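Local coordinates for FBP protein (Leishmania major, PDB 5OEY) that probably hydrolyses fructose 1,6-bisphosphate to fructose 6-phosphate and phosphate, as a metal-dependent class 1 fructose-1,6-bisphosphatase that works as a homotetramer, at residues S96-Q101 with F116-D121; L279-E284 with Q309-L314. All coordinates share one frame; numbering follows the deposited sequence.

Interaction 1 of 2, residues S96-Q101 with F116-D121. With MN (manganese (II) ion), chain N; MN (manganese (II) ion), chain O; K (potassium ion), chain P.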
ATOM      1  N   SER C  96      23.892 -18.492  -2.447  1.00 29.99           N
ATOM      2  CA  SER C  96      23.451 -17.320  -3.186  1.00 30.72           C
ATOM      3  C   SER C  96      24.449 -16.967  -4.264  1.00 31.90           C
ATOM      4  O   SER C  96      25.649 -17.154  -4.079  1.00 36.80           O
ATOM      5  CB  SER C  96      23.328 -16.128  -2.243  1.00 30.06           C
ATOM      6  OG  SER C  96      23.067 -14.935  -2.959  1.00 28.12           O
ATOM      7  N   GLU C  97      23.955 -16.406  -5.362  1.00 32.38           N
ATOM      8  CA  GLU C  97      24.800 -15.751  -6.366  1.00 32.79           C
ATOM      9  C   GLU C  97      25.725 -14.707  -5.785  1.00 33.53           C
ATOM     10  O   GLU C  97      26.852 -14.566  -6.238  1.00 36.43           O
ATOM     11  CB  GLU C  97      23.947 -15.068  -7.426  1.00 34.09           C
ATOM     12  CG  GLU C  97      24.799 -14.434  -8.538  1.00 34.15           C
ATOM     13  CD  GLU C  97      24.273 -13.125  -9.134  1.00 34.56           C
ATOM     14  OE1 GLU C  97      23.085 -13.039  -9.459  1.00 34.10           O
ATOM     15  OE2 GLU C  97      25.047 -12.138  -9.324  1.00 34.72           O
ATOM     16  N   GLU C  98      25.246 -13.985  -4.783  1.00 35.96           N
ATOM     17  CA  GLU C  98      26.000 -12.878  -4.169  1.00 38.10           C
ATOM     18  C   GLU C  98      27.067 -13.291  -3.124  1.00 40.54           C
ATOM     19  O   GLU C  98      27.819 -12.421  -2.644  1.00 41.92           O
ATOM     20  CB  GLU C  98      25.038 -11.894  -3.492  1.00 36.96           C
ATOM     21  CG  GLU C  98      23.857 -11.415  -4.333  1.00 36.22           C
ATOM     22  CD  GLU C  98      24.246 -10.949  -5.736  1.00 35.58           C
ATOM     23  OE1 GLU C  98      25.270 -10.268  -5.881  1.00 31.15           O
ATOM     24  OE2 GLU C  98      23.516 -11.276  -6.694  1.00 36.73           O
ATOM     25  N   GLU C  99      27.172 -14.596  -2.833  1.00 40.45           N
ATOM     26  CA  GLU C  99      28.127 -15.141  -1.861  1.00 38.80           C
ATOM     27  C   GLU C  99      29.063 -16.129  -2.540  1.00 42.04           C
ATOM     28  O   GLU C  99      28.614 -16.885  -3.418  1.00 39.57           O
ATOM     29  CB  GLU C  99      27.373 -15.901  -0.803  1.00 37.27           C
ATOM     30  CG  GLU C  99      26.273 -15.117  -0.127  1.00 35.62           C
ATOM     31  CD  GLU C  99      26.673 -14.504   1.192  1.00 35.80           C
ATOM     32  OE1 GLU C  99      27.648 -14.965   1.821  1.00 37.77           O
ATOM     33  OE2 GLU C  99      25.995 -13.549   1.612  1.00 33.29           O
ATOM     34  N   GLU C 100      30.350 -16.094  -2.163  1.00 44.94           N
ATOM     35  CA  GLU C 100      31.366 -17.057  -2.635  1.00 50.10           C
ATOM     36  C   GLU C 100      31.025 -18.432  -2.097  1.00 49.60           C
ATOM     37  O   GLU C 100      30.854 -19.404  -2.834  1.00 47.93           O
ATOM     38  CB  GLU C 100      32.832 -16.656  -2.199  1.00 57.38           C
ATOM     39  CG  GLU C 100      33.423 -15.509  -3.037  1.00 67.34           C
ATOM     40  CD  GLU C 100      32.768 -14.136  -2.788  1.00 74.66           C
ATOM     41  OE1 GLU C 100      31.900 -14.017  -1.878  1.00 75.29           O
ATOM     42  OE2 GLU C 100      33.120 -13.163  -3.508  1.00 78.14           O
ATOM     43  N   GLN C 101      30.881 -18.498  -0.782  1.00 49.68           N
ATOM     44  CA  GLN C 101      30.654 -19.762  -0.097  1.00 49.28           C
ATOM     45  C   GLN C 101      29.174 -20.002   0.146  1.00 45.54           C
ATOM     46  O   GLN C 101      28.375 -19.062   0.228  1.00 45.30           O
ATOM     47  CB  GLN C 101      31.394 -19.775   1.241  1.00 52.67           C
ATOM     48  CG  GLN C 101      32.807 -19.202   1.185  1.00 55.63           C
ATOM     49  CD  GLN C 101      33.795 -20.262   1.568  1.00 59.34           C
ATOM     50  OE1 GLN C 101      34.612 -20.608   0.749  1.00 61.53           O
ATOM     51  NE2 GLN C 101      33.665 -20.854   2.773  1.00 61.06           N
ATOM     52  N   PHE C 116      19.322 -22.835  -3.549  1.00 24.23           N
ATOM     53  CA  PHE C 116      20.273 -22.028  -4.302  1.00 23.31           C
ATOM     54  C   PHE C 116      19.478 -20.960  -4.982  1.00 22.01           C
ATOM     55  O   PHE C 116      18.475 -21.273  -5.605  1.00 22.27           O
ATOM     56  CB  PHE C 116      21.036 -22.902  -5.292  1.00 23.33           C
ATOM     57  CG  PHE C 116      21.854 -23.944  -4.615  1.00 24.99           C
ATOM     58  CD1 PHE C 116      21.292 -25.176  -4.267  1.00 25.00           C
ATOM     59  CD2 PHE C 116      23.144 -23.658  -4.199  1.00 26.28           C
ATOM     60  CE1 PHE C 116      22.003 -26.116  -3.555  1.00 25.51           C
ATOM     61  CE2 PHE C 116      23.878 -24.609  -3.496  1.00 27.71           C
ATOM     62  CZ  PHE C 116      23.301 -25.839  -3.172  1.00 27.40           C
ATOM     63  N   PHE C 117      19.865 -19.707  -4.811  1.00 20.54           N
ATOM     64  CA  PHE C 117      19.048 -18.637  -5.329  1.00 20.83           C
ATOM     65  C   PHE C 117      19.822 -17.466  -5.913  1.00 20.91           C
ATOM     66  O   PHE C 117      20.933 -17.153  -5.489  1.00 20.53           O
ATOM     67  CB  PHE C 117      18.069 -18.138  -4.241  1.00 21.40           C
ATOM     68  CG  PHE C 117      18.735 -17.602  -3.007  1.00 20.71           C
ATOM     69  CD1 PHE C 117      19.038 -18.441  -1.955  1.00 20.29           C
ATOM     70  CD2 PHE C 117      19.052 -16.250  -2.906  1.00 20.40           C
ATOM     71  CE1 PHE C 117      19.664 -17.938  -0.827  1.00 20.95           C
ATOM     72  CE2 PHE C 117      19.676 -15.747  -1.784  1.00 20.09           C
ATOM     73  CZ  PHE C 117      19.980 -16.590  -0.740  1.00 20.53           C
ATOM     74  N   ASP C 118      19.200 -16.828  -6.896  1.00 21.27           N
ATOM     75  CA  ASP C 118      19.640 -15.539  -7.417  1.00 21.90           C
ATOM     76  C   ASP C 118      18.661 -14.535  -6.835  1.00 21.32           C
ATOM     77  O   ASP C 118      17.534 -14.441  -7.295  1.00 21.31           O
ATOM     78  CB  ASP C 118      19.570 -15.519  -8.952  1.00 22.24           C
ATOM     79  CG  ASP C 118      20.024 -14.207  -9.550  1.00 21.85           C
ATOM     80  OD1 ASP C 118      20.497 -13.307  -8.834  1.00 24.02           O
ATOM     81  OD2 ASP C 118      19.972 -14.083 -10.754  1.00 20.59           O
ATOM     82  N   PRO C 119      19.074 -13.797  -5.817  1.00 21.88           N
ATOM     83  CA  PRO C 119      18.104 -12.975  -5.110  1.00 23.33           C
ATOM     84  C   PRO C 119      17.597 -11.782  -5.913  1.00 21.98           C
ATOM     85  O   PRO C 119      16.479 -11.322  -5.662  1.00 21.68           O
ATOM     86  CB  PRO C 119      18.890 -12.506  -3.887  1.00 24.57           C
ATOM     87  CG  PRO C 119      20.288 -12.421  -4.383  1.00 24.01           C
ATOM     88  CD  PRO C 119      20.426 -13.621  -5.269  1.00 23.11           C
ATOM     89  N   LEU C 120      18.392 -11.317  -6.869  1.00 21.52           N
ATOM     90  CA  LEU C 120      17.927 -10.314  -7.824  1.00 23.23           C
ATOM     91  C   LEU C 120      18.567 -10.456  -9.196  1.00 24.63           C
ATOM     92  O   LEU C 120      19.743 -10.185  -9.374  1.00 25.86           O
ATOM     93  CB  LEU C 120      18.163  -8.909  -7.301  1.00 23.79           C
ATOM     94  CG  LEU C 120      17.547  -7.768  -8.101  1.00 23.83           C
ATOM     95  CD1 LEU C 120      16.034  -7.876  -8.151  1.00 23.25           C
ATOM     96  CD2 LEU C 120      17.892  -6.478  -7.419  1.00 25.39           C
ATOM     97  N   ASP C 121      17.749 -10.874 -10.151  1.00 26.58           N
ATOM     98  CA  ASP C 121      18.161 -11.117 -11.511  1.00 29.09           C
ATOM     99  C   ASP C 121      17.816  -9.926 -12.394  1.00 29.96           C
ATOM    100  O   ASP C 121      16.714  -9.437 -12.370  1.00 28.17           O
ATOM    101  CB  ASP C 121      17.479 -12.370 -12.048  1.00 29.32           C
ATOM    102  CG  ASP C 121      17.741 -12.585 -13.524  1.00 30.26           C
ATOM    103  OD1 ASP C 121      18.884 -12.956 -13.879  1.00 27.04           O
ATOM    104  OD2 ASP C 121      16.780 -12.342 -14.301  1.00 35.03           O
TER
HETATM  105 MN    MN N 702      21.428 -11.695  -9.721  1.00 31.35          MN
HETATM  106 MN    MN O 703      20.633 -13.470 -12.691  1.00 20.99          MN
HETATM  107  K     K P 704      24.517 -10.018 -10.704  1.00 25.92           K
HETATM  108  O   HOH W   1      21.880 -10.883  -8.137  1.00 33.86           O
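F117 and S96 pair as neighbours on parallel strands: F117 O takes the backbone N-H of E97 at 3.1 Å from E97 N, and the CA of S96 lies over one face of the F117 ring. With chi1 of 60°, that ring swings back against CB and OG of S96. S96 OG, which also touches P119 CD, accepts from E98 N in an ST turn and is hydrogen-bonded to N78. D118 comes next, in the metal centre. Its OD1 and E97 OE1 are 2.7 Å apart, a closeness made possible by the manganese ion they share, at 2.1 Å from D118 OD1; the two side chains run side by side, pointing the same way, with their carboxylate planes 65° apart. D118 OD2 binds the second manganese, bridging both metals, while E97 OE2 goes to a potassium ion 2.6 Å away. P119 turns the chain, its CG 3.7 Å from CG of E98. L120 then gives its carbonyl oxygen to the first manganese at 2.3 Å, and D121 OD1 binds the second, whose shell E284 helps complete. The contact joins the loop after strand 91-96 to strand 113-121, with helix 72-87 touching F117 and L120 and strand 132-140 pairing alongside.

Interaction 2 of 2, residues L279-E284 with Q309-L314. With MN (manganese (II) ion), chain O; PO4 (phosphate ion), chain M.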
ATOM      1  N   LEU C 279      25.286 -17.762 -17.901  1.00 37.73           N
ATOM      2  CA  LEU C 279      24.349 -18.127 -16.854  1.00 35.41           C
ATOM      3  C   LEU C 279      24.919 -19.176 -15.936  1.00 32.67           C
ATOM      4  O   LEU C 279      25.615 -20.072 -16.362  1.00 34.79           O
ATOM      5  CB  LEU C 279      23.038 -18.625 -17.447  1.00 37.83           C
ATOM      6  CG  LEU C 279      22.006 -17.555 -17.839  1.00 40.42           C
ATOM      7  CD1 LEU C 279      22.541 -16.591 -18.858  1.00 41.08           C
ATOM      8  CD2 LEU C 279      20.719 -18.190 -18.351  1.00 42.23           C
ATOM      9  N   ARG C 280      24.575 -19.064 -14.666  1.00 32.06           N
ATOM     10  CA  ARG C 280      25.042 -19.957 -13.624  1.00 29.74           C
ATOM     11  C   ARG C 280      24.112 -21.166 -13.522  1.00 28.20           C
ATOM     12  O   ARG C 280      22.897 -21.039 -13.674  1.00 24.74           O
ATOM     13  CB  ARG C 280      25.037 -19.239 -12.296  1.00 31.09           C
ATOM     14  CG  ARG C 280      26.200 -18.341 -12.000  1.00 32.92           C
ATOM     15  CD  ARG C 280      26.422 -17.236 -13.004  1.00 34.42           C
ATOM     16  NE  ARG C 280      25.532 -16.129 -12.847  1.00 37.36           N
ATOM     17  CZ  ARG C 280      25.831 -14.936 -12.340  1.00 40.13           C
ATOM     18  NH1 ARG C 280      24.877 -14.026 -12.303  1.00 40.80           N
ATOM     19  NH2 ARG C 280      27.026 -14.643 -11.861  1.00 41.74           N
ATOM     20  N   LEU C 281      24.679 -22.351 -13.303  1.00 28.34           N
ATOM     21  CA  LEU C 281      23.887 -23.592 -13.357  1.00 28.24           C
ATOM     22  C   LEU C 281      22.933 -23.724 -12.180  1.00 27.63           C
ATOM     23  O   LEU C 281      21.761 -24.045 -12.392  1.00 26.37           O
ATOM     24  CB  LEU C 281      24.785 -24.839 -13.454  1.00 26.87           C
ATOM     25  CG  LEU C 281      24.128 -26.228 -13.505  1.00 26.27           C
ATOM     26  CD1 LEU C 281      23.338 -26.390 -14.785  1.00 25.82           C
ATOM     27  CD2 LEU C 281      25.169 -27.339 -13.413  1.00 26.71           C
ATOM     28  N   LEU C 282      23.434 -23.493 -10.962  1.00 27.22           N
ATOM     29  CA  LEU C 282      22.684 -23.859  -9.731  1.00 27.64           C
ATOM     30  C   LEU C 282      21.496 -22.950  -9.465  1.00 26.47           C
ATOM     31  O   LEU C 282      20.430 -23.433  -9.111  1.00 25.00           O
ATOM     32  CB  LEU C 282      23.582 -23.848  -8.483  1.00 28.79           C
ATOM     33  CG  LEU C 282      24.401 -25.065  -8.113  1.00 31.53           C
ATOM     34  CD1 LEU C 282      23.488 -26.176  -7.630  1.00 32.98           C
ATOM     35  CD2 LEU C 282      25.200 -25.534  -9.313  1.00 33.72           C
ATOM     36  N   TYR C 283      21.687 -21.646  -9.663  1.00 25.12           N
ATOM     37  CA  TYR C 283      20.674 -20.658  -9.297  1.00 24.27           C
ATOM     38  C   TYR C 283      20.052 -19.852 -10.431  1.00 23.24           C
ATOM     39  O   TYR C 283      19.327 -18.889 -10.173  1.00 23.76           O
ATOM     40  CB  TYR C 283      21.199 -19.718  -8.212  1.00 24.78           C
ATOM     41  CG  TYR C 283      22.599 -19.229  -8.404  1.00 25.60           C
ATOM     42  CD1 TYR C 283      22.849 -18.134  -9.240  1.00 27.17           C
ATOM     43  CD2 TYR C 283      23.665 -19.822  -7.750  1.00 26.37           C
ATOM     44  CE1 TYR C 283      24.125 -17.643  -9.430  1.00 27.44           C
ATOM     45  CE2 TYR C 283      24.956 -19.357  -7.925  1.00 28.61           C
ATOM     46  CZ  TYR C 283      25.194 -18.257  -8.765  1.00 29.24           C
ATOM     47  OH  TYR C 283      26.507 -17.786  -8.933  1.00 27.98           O
ATOM     48  N   GLU C 284      20.320 -20.234 -11.674  1.00 21.62           N
ATOM     49  CA  GLU C 284      19.678 -19.590 -12.815  1.00 22.21           C
ATOM     50  C   GLU C 284      19.186 -20.622 -13.799  1.00 22.55           C
ATOM     51  O   GLU C 284      17.995 -20.811 -13.956  1.00 24.07           O
ATOM     52  CB  GLU C 284      20.634 -18.613 -13.502  1.00 22.95           C
ATOM     53  CG  GLU C 284      20.968 -17.388 -12.664  1.00 23.64           C
ATOM     54  CD  GLU C 284      21.956 -16.415 -13.316  1.00 23.90           C
ATOM     55  OE1 GLU C 284      22.893 -16.874 -13.993  1.00 23.52           O
ATOM     56  OE2 GLU C 284      21.867 -15.189 -13.083  1.00 24.44           O
ATOM     57  N   GLN C 309      22.988 -32.328 -16.294  1.00 38.55           N
ATOM     58  CA  GLN C 309      24.375 -31.913 -16.059  1.00 43.39           C
ATOM     59  C   GLN C 309      24.812 -32.111 -14.629  1.00 46.48           C
ATOM     60  O   GLN C 309      24.036 -31.886 -13.702  1.00 49.03           O
ATOM     61  CB  GLN C 309      24.614 -30.456 -16.407  1.00 46.86           C
ATOM     62  CG  GLN C 309      24.979 -30.230 -17.859  1.00 53.02           C
ATOM     63  CD  GLN C 309      25.157 -28.753 -18.178  1.00 58.94           C
ATOM     64  OE1 GLN C 309      25.649 -27.973 -17.349  1.00 61.09           O
ATOM     65  NE2 GLN C 309      24.725 -28.351 -19.368  1.00 61.41           N
ATOM     66  N   SER C 310      26.065 -32.545 -14.478  1.00 50.02           N
ATOM     67  CA  SER C 310      26.676 -32.775 -13.177  1.00 51.65           C
ATOM     68  C   SER C 310      27.131 -31.469 -12.616  1.00 49.61           C
ATOM     69  O   SER C 310      27.685 -30.635 -13.327  1.00 48.30           O
ATOM     70  CB  SER C 310      27.855 -33.765 -13.265  1.00 53.40           C
ATOM     71  OG  SER C 310      28.689 -33.505 -14.376  1.00 53.85           O
ATOM     72  N   ILE C 311      26.869 -31.292 -11.334  1.00 49.20           N
ATOM     73  CA  ILE C 311      27.251 -30.089 -10.629  1.00 49.68           C
ATOM     74  C   ILE C 311      28.639 -30.334 -10.051  1.00 51.39           C
ATOM     75  O   ILE C 311      28.808 -31.236  -9.239  1.00 46.82           O
ATOM     76  CB  ILE C 311      26.217 -29.766  -9.539  1.00 47.75           C
ATOM     77  CG1 ILE C 311      24.913 -29.318 -10.214  1.00 46.05           C
ATOM     78  CG2 ILE C 311      26.739 -28.703  -8.573  1.00 48.09           C
ATOM     79  CD1 ILE C 311      23.681 -29.566  -9.384  1.00 45.05           C
ATOM     80  N   THR C 312      29.614 -29.534 -10.491  1.00 55.75           N
ATOM     81  CA  THR C 312      30.996 -29.606  -9.991  1.00 56.28           C
ATOM     82  C   THR C 312      31.311 -28.526  -8.935  1.00 56.69           C
ATOM     83  O   THR C 312      32.192 -28.733  -8.104  1.00 59.37           O
ATOM     84  CB  THR C 312      32.049 -29.537 -11.143  1.00 58.87           C
ATOM     85  OG1 THR C 312      31.883 -28.336 -11.935  1.00 58.68           O
ATOM     86  CG2 THR C 312      31.964 -30.780 -12.048  1.00 57.21           C
ATOM     87  N   ARG C 313      30.604 -27.392  -8.960  1.00 51.29           N
ATOM     88  CA  ARG C 313      30.997 -26.213  -8.189  1.00 49.78           C
ATOM     89  C   ARG C 313      29.853 -25.205  -8.123  1.00 47.84           C
ATOM     90  O   ARG C 313      29.072 -25.090  -9.062  1.00 51.52           O
ATOM     91  CB  ARG C 313      32.246 -25.612  -8.871  1.00 52.61           C
ATOM     92  CG  ARG C 313      32.489 -24.115  -8.718  1.00 58.41           C
ATOM     93  CD  ARG C 313      33.687 -23.673  -9.535  1.00 62.01           C
ATOM     94  NE  ARG C 313      33.341 -22.970 -10.775  1.00 68.66           N
ATOM     95  CZ  ARG C 313      33.254 -23.523 -11.992  1.00 72.76           C
ATOM     96  NH1 ARG C 313      33.488 -24.821 -12.192  1.00 71.94           N
ATOM     97  NH2 ARG C 313      32.922 -22.767 -13.043  1.00 72.46           N
ATOM     98  N   LEU C 314      29.775 -24.451  -7.026  1.00 44.16           N
ATOM     99  CA  LEU C 314      28.621 -23.574  -6.771  1.00 39.71           C
ATOM    100  C   LEU C 314      28.367 -22.528  -7.850  1.00 37.18           C
ATOM    101  O   LEU C 314      27.241 -22.429  -8.355  1.00 38.84           O
ATOM    102  CB  LEU C 314      28.690 -22.961  -5.368  1.00 39.13           C
ATOM    103  CG  LEU C 314      27.779 -21.774  -5.012  1.00 41.19           C
ATOM    104  CD1 LEU C 314      26.349 -22.269  -4.858  1.00 42.24           C
ATOM    105  CD2 LEU C 314      28.182 -20.963  -3.780  1.00 40.14           C
TER
HETATM  106 MN    MN O 703      20.633 -13.470 -12.691  1.00 20.99          MN
HETATM  107  P   PO4 M 701      22.241 -10.890 -12.597  1.00 38.35           P
HETATM  108  O1  PO4 M 701      23.652 -11.439 -12.495  1.00 41.63           O
HETATM  109  O2  PO4 M 701      21.405 -11.588 -13.614  1.00 35.23           O
HETATM  110  O3  PO4 M 701      22.272  -9.411 -12.914  1.00 39.41           O
HETATM  111  O4  PO4 M 701      21.626 -11.135 -11.241  1.00 41.45           O
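L282 and I311 meet tip to tip at the centre of this contact, L282 CD2 lying 3.6 Å from I311 CG2 and the two CD1 methyls also touching. Next to them L281 crosses I311 at an angle, its CD2 3.8 Å from I311 CG1. L281 has CG anti to the backbone N (chi1 179°), which carries its methyls out to the loop, where CD1 also reaches the amide oxygen OE1 of Q309. At the other end, the carbonyl oxygen of L314 sits against CB, CG and CD2 of L282 and 3.9 Å from CE2 of the Y283 ring, which it approaches obliquely. No hydrogen bond joins the two segments, so they are held by apolar side chains and contacts with carbonyl oxygens of the loop.

One layer out, Y283 OH is hydrogen-bonded to H315, just past the loop, and CE1 of its ring lies over one face of the R280 guanidinium, towards the rim. R280 and E284 grip each other across the first turn: E284 OE1 accepts from R280 N at 2.8 Å through its anti lone pair, and from R280 NE at 3.0 Å in a salt bridge that reaches it from above the carboxylate plane. This double hold fixes the carboxylate while E284 OE2 binds manganese at 2.2 Å. A phosphate oxygen, PO4 O2, occupies another site on the same ion, and R280 NH1 makes a weak bond to PO4 O1.

The hydrophobic patch thus backs the start of the metal-binding helix 281-294. Strand 279-280 leads into that helix and pairs with strand 317-323, which follows the loop; F116 of strand 113-121 touches both L282 and L314.

From the N terminus, 96-101 leaves strand 91-96 and meets 116-121 after a short excursion that includes strand 103-104, so interaction 1 closes a small loop within the N-terminal domain. Interaction 2 opens much later, in the C-terminal domain, and closes over helix 281-294 and the strands 298-301 and 304-305. The two neither nest nor cross: they follow in series, yet they touch in space. D118 and E284 share one manganese ion, E97 forms a salt bridge with R280, and Y283 packs on E97. Together they tie the N-terminal sheet to the C-terminal part, through the metal site and through L314 packing on the E100 backbone.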